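Afamin (PDB 5OKL) carries hydrophobic molecules in body fluids, binding vitamin E and keeping lipidated Wnt proteins soluble and active. Local coordinates at residues E166-C171 against N179-R184; H140-V145 against P155-V160. All coordinates share one frame; numbering follows the deposited sequence.

Interaction 1: residues E166-C171 against N179-R184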
# COMPACT_ATOMS: atom_id res chain seq x y z
N GLU A 166 23.47 -9.22 1.98
CA GLU A 166 23.86 -10.26 1.02
C GLU A 166 24.17 -9.66 -0.36
O GLU A 166 25.17 -10.02 -0.97
CB GLU A 166 22.78 -11.35 0.92
CG GLU A 166 22.57 -12.15 2.20
CD GLU A 166 21.29 -13.00 2.22
OE1 GLU A 166 20.54 -13.03 1.21
OE2 GLU A 166 21.02 -13.64 3.26
N VAL A 167 23.33 -8.74 -0.83
CA VAL A 167 23.51 -8.08 -2.13
C VAL A 167 24.72 -7.14 -2.15
O VAL A 167 25.55 -7.21 -3.07
CB VAL A 167 22.24 -7.32 -2.59
CG1 VAL A 167 22.52 -6.46 -3.80
CG2 VAL A 167 21.11 -8.29 -2.93
N ALA A 168 24.86 -6.30 -1.13
CA ALA A 168 26.09 -5.52 -0.87
C ALA A 168 27.37 -6.38 -0.93
O ALA A 168 28.33 -6.04 -1.63
CB ALA A 168 26.03 -4.84 0.48
N LYS A 169 27.34 -7.51 -0.21
CA LYS A 169 28.50 -8.40 -0.13
C LYS A 169 28.85 -9.13 -1.43
O LYS A 169 30.01 -9.50 -1.63
CB LYS A 169 28.35 -9.40 1.04
CG LYS A 169 29.68 -9.78 1.70
CD LYS A 169 30.53 -8.56 2.11
CE LYS A 169 31.38 -8.80 3.35
NZ LYS A 169 30.58 -8.56 4.58
N SER A 170 27.87 -9.29 -2.34
CA SER A 170 28.13 -9.84 -3.68
C SER A 170 28.73 -8.82 -4.65
O SER A 170 28.85 -9.12 -5.84
CB SER A 170 26.85 -10.37 -4.31
OG SER A 170 26.09 -9.28 -4.80
N CYS A 171 29.06 -7.61 -4.18
CA CYS A 171 29.85 -6.65 -4.95
C CYS A 171 31.32 -6.70 -4.49
O CYS A 171 31.62 -6.41 -3.34
CB CYS A 171 29.24 -5.24 -4.81
SG CYS A 171 27.53 -5.11 -5.43
N ASN A 179 28.25 1.39 -7.69
CA ASN A 179 27.26 1.22 -8.76
C ASN A 179 26.79 -0.24 -8.93
O ASN A 179 25.71 -0.48 -9.48
CB ASN A 179 27.80 1.74 -10.09
CG ASN A 179 26.74 1.75 -11.19
OD1 ASN A 179 27.02 1.39 -12.33
ND2 ASN A 179 25.52 2.15 -10.84
N CYS A 180 27.60 -1.20 -8.50
CA CYS A 180 27.13 -2.58 -8.36
C CYS A 180 25.98 -2.67 -7.34
O CYS A 180 25.01 -3.38 -7.58
CB CYS A 180 28.28 -3.51 -7.92
SG CYS A 180 27.76 -5.19 -7.47
N LEU A 181 26.09 -1.96 -6.22
CA LEU A 181 25.08 -1.99 -5.17
C LEU A 181 23.76 -1.32 -5.57
O LEU A 181 22.71 -1.86 -5.25
CB LEU A 181 25.64 -1.38 -3.87
CG LEU A 181 24.76 -1.35 -2.60
CD1 LEU A 181 24.35 -2.75 -2.14
CD2 LEU A 181 25.49 -0.60 -1.49
N GLN A 182 23.80 -0.19 -6.29
CA GLN A 182 22.56 0.51 -6.73
C GLN A 182 21.72 -0.31 -7.73
O GLN A 182 20.50 -0.46 -7.55
CB GLN A 182 22.87 1.88 -7.34
CG GLN A 182 21.63 2.74 -7.59
CD GLN A 182 21.93 4.09 -8.22
OE1 GLN A 182 23.01 4.31 -8.77
NE2 GLN A 182 20.96 5.00 -8.15
N THR A 183 22.36 -0.80 -8.79
CA THR A 183 21.86 -1.96 -9.52
C THR A 183 21.92 -3.15 -8.52
O THR A 183 22.66 -3.12 -7.55
CB THR A 183 22.71 -2.26 -10.77
OG1 THR A 183 23.00 -1.03 -11.46
CG2 THR A 183 22.00 -3.23 -11.72
N ARG A 184 21.13 -4.18 -8.77
CA ARG A 184 21.00 -5.33 -7.84
C ARG A 184 20.19 -5.06 -6.56
O ARG A 184 19.68 -6.03 -5.98
CB ARG A 184 22.36 -5.98 -7.47
CG ARG A 184 23.21 -6.39 -8.65
CD ARG A 184 24.45 -7.12 -8.16
NE ARG A 184 25.33 -7.48 -9.27
CZ ARG A 184 26.53 -8.07 -9.15
NH1 ARG A 184 27.01 -8.38 -7.96
NH2 ARG A 184 27.24 -8.36 -10.24
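A168 and L181 bring the two backbones nearest, their CA atoms 5.7 Å apart, where the last turn of helix 154-169 runs beside the end of helix 177-182. Beyond the helix end, C171 is joined to C180 by a disulfide, SG to SG 2.1 Å with a chi3 of -79°, near the 90° twist that such a bridge prefers. Next to the bridge in sequence, L181 sends CD1 to within 3.5 Å of A168 CA; the small methyl of alanine lets the leucine come this close to the helix backbone. V167 lays CG1 against the aliphatic start of R184, 3.7 Å from its CB. The rest of that arginine runs out extended, and NH1 makes a weak hydrogen bond to S170 O (2.9 Å, bent to 120°) and a longer weak one to S170 OG. The same hydroxyl donates to V167 O one turn back, while C180 SG lies over one guanidinium face, offset toward its rim. The disulfide is one of those that brace the helices of the albumin fold. R184 lies in the short link from helix 177-182 to helix 186-209, so bridge and arginine together hold that turn against the end of helix 154-169.

Interaction 2: residues H140-V145 against P155-V160; sequences HFLYEV and PTLLTV
L142 and L157 run alongside each other with their side chains pointing opposite ways, L142 CD2 resting 3.8 Å from L157 CG, at the middle of a wholly apolar contact between two helices. Among the aliphatic pairs, V145 meets the CD1 methyl of L157: its CG1 lies 3.5 Å from that atom, tighter than usual for two carbons. L157 thus serves L142 at its branch point and V145 at CD1, two residues about a turn apart. L142 is similarly shared, since its CD1 touches L158 CD2 at 4.3 Å, although the CB of L158 points away. Leucine suits these places because its branched end can reach neighbours that its CB does not face. The aromatic contact is made at a ring edge. F141 holds its ring out from the helix with CG anti to the backbone N (chi1 178°), and V160 CG1 comes to that edge in the ring plane, 3.8 Å from F141 CZ; V145 CG2 lies over one face, offset toward the rim. F141 also stacks with F164. The segment axes approach to 10.6 Å at 136°, well away from antiparallel. Helix 22-33 flanks the leucines through Y24 and I28, while helix 186-209 packs on V145 and V160 through L192, V188 and Y191.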
# COMPACT_ATOMS: atom_id res chain seq x y z
N HIS A 140 22.99 2.50 8.71
CA HIS A 140 22.75 3.59 7.76
C HIS A 140 21.65 3.25 6.76
O HIS A 140 20.78 4.06 6.51
CB HIS A 140 24.04 4.00 7.03
CG HIS A 140 24.80 5.09 7.73
ND1 HIS A 140 25.83 4.83 8.61
CD2 HIS A 140 24.65 6.44 7.71
CE1 HIS A 140 26.30 5.97 9.09
NE2 HIS A 140 25.59 6.96 8.56
N PHE A 141 21.70 2.06 6.18
CA PHE A 141 20.63 1.57 5.31
C PHE A 141 19.25 1.65 5.99
O PHE A 141 18.30 2.22 5.43
CB PHE A 141 20.94 0.14 4.86
CG PHE A 141 19.87 -0.47 4.00
CD1 PHE A 141 19.73 -0.10 2.66
CD2 PHE A 141 19.01 -1.42 4.52
CE1 PHE A 141 18.75 -0.67 1.87
CE2 PHE A 141 18.01 -1.99 3.75
CZ PHE A 141 17.88 -1.63 2.41
N LEU A 142 19.15 1.11 7.21
CA LEU A 142 17.88 1.09 7.96
C LEU A 142 17.35 2.47 8.26
O LEU A 142 16.16 2.71 8.13
CB LEU A 142 18.01 0.32 9.28
CG LEU A 142 17.85 -1.19 9.21
CD1 LEU A 142 18.21 -1.77 10.56
CD2 LEU A 142 16.44 -1.58 8.81
N TYR A 143 18.24 3.36 8.68
CA TYR A 143 17.92 4.77 8.90
C TYR A 143 17.35 5.42 7.65
O TYR A 143 16.30 6.06 7.71
CB TYR A 143 19.18 5.52 9.38
CG TYR A 143 19.11 7.03 9.28
CD1 TYR A 143 18.33 7.76 10.16
CD2 TYR A 143 19.85 7.72 8.31
CE1 TYR A 143 18.27 9.14 10.07
CE2 TYR A 143 19.80 9.11 8.22
CZ TYR A 143 19.01 9.81 9.11
OH TYR A 143 18.94 11.18 9.02
N GLU A 144 18.04 5.25 6.54
CA GLU A 144 17.68 5.89 5.27
C GLU A 144 16.41 5.30 4.65
O GLU A 144 15.60 6.02 4.09
CB GLU A 144 18.86 5.83 4.27
CG GLU A 144 20.14 6.56 4.70
CD GLU A 144 20.05 8.08 4.77
OE1 GLU A 144 19.05 8.67 4.33
OE2 GLU A 144 21.01 8.70 5.27
N VAL A 145 16.22 3.99 4.75
CA VAL A 145 14.98 3.37 4.27
C VAL A 145 13.80 3.75 5.17
O VAL A 145 12.75 4.14 4.68
CB VAL A 145 15.14 1.84 4.12
CG1 VAL A 145 13.84 1.19 3.67
CG2 VAL A 145 16.23 1.52 3.10
N PRO A 155 9.38 -6.23 10.95
CA PRO A 155 9.80 -7.53 10.41
C PRO A 155 10.15 -7.49 8.91
O PRO A 155 11.13 -8.12 8.49
CB PRO A 155 8.57 -8.42 10.66
CG PRO A 155 7.88 -7.81 11.83
CD PRO A 155 8.08 -6.33 11.65
N THR A 156 9.36 -6.75 8.14
CA THR A 156 9.62 -6.54 6.73
C THR A 156 10.93 -5.79 6.53
O THR A 156 11.75 -6.19 5.72
CB THR A 156 8.48 -5.77 6.05
OG1 THR A 156 7.28 -6.55 6.15
CG2 THR A 156 8.78 -5.53 4.59
N LEU A 157 11.12 -4.72 7.29
CA LEU A 157 12.31 -3.89 7.17
C LEU A 157 13.59 -4.62 7.57
O LEU A 157 14.61 -4.49 6.88
CB LEU A 157 12.14 -2.61 7.99
CG LEU A 157 12.87 -1.35 7.55
CD1 LEU A 157 12.78 -1.13 6.05
CD2 LEU A 157 12.29 -0.15 8.28
N LEU A 158 13.55 -5.37 8.67
CA LEU A 158 14.72 -6.14 9.11
C LEU A 158 15.10 -7.25 8.12
O LEU A 158 16.27 -7.54 7.92
CB LEU A 158 14.51 -6.70 10.52
CG LEU A 158 14.46 -5.65 11.64
CD1 LEU A 158 13.82 -6.20 12.90
CD2 LEU A 158 15.85 -5.13 11.94
N THR A 159 14.09 -7.86 7.50
CA THR A 159 14.32 -8.86 6.45
C THR A 159 14.86 -8.22 5.15
O THR A 159 15.70 -8.81 4.46
CB THR A 159 13.04 -9.66 6.15
OG1 THR A 159 12.63 -10.38 7.33
CG2 THR A 159 13.26 -10.64 5.01
N VAL A 160 14.37 -7.03 4.81
CA VAL A 160 14.92 -6.28 3.67
C VAL A 160 16.43 -5.99 3.87
O VAL A 160 17.22 -6.17 2.94
CB VAL A 160 14.12 -4.97 3.42
CG1 VAL A 160 14.85 -4.00 2.51
CG2 VAL A 160 12.75 -5.31 2.84

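How the interactions relate
Both interactions use helix 154-169 within the first albumin domain; their centres lie about 16 Å apart and their nearest atoms about 7 Å, so the two contacts do not meet. Interaction 2 takes the early part of that helix and packs it on the preceding helix; interaction 1 takes its C-terminal end and joins it to the following one. The chemistry changes accordingly. At 140-145 and 155-160 every touching residue is buried, and the fit rests on branched aliphatic and aromatic groups alone. Between 166-171 and 179-184, farther from the centre of the chain, burial is partial: a covalent bridge supplements a small apolar patch, and an exposed arginine adds weak polar bonds. Three successive helices are thereby linked, by packing first and a disulfide second.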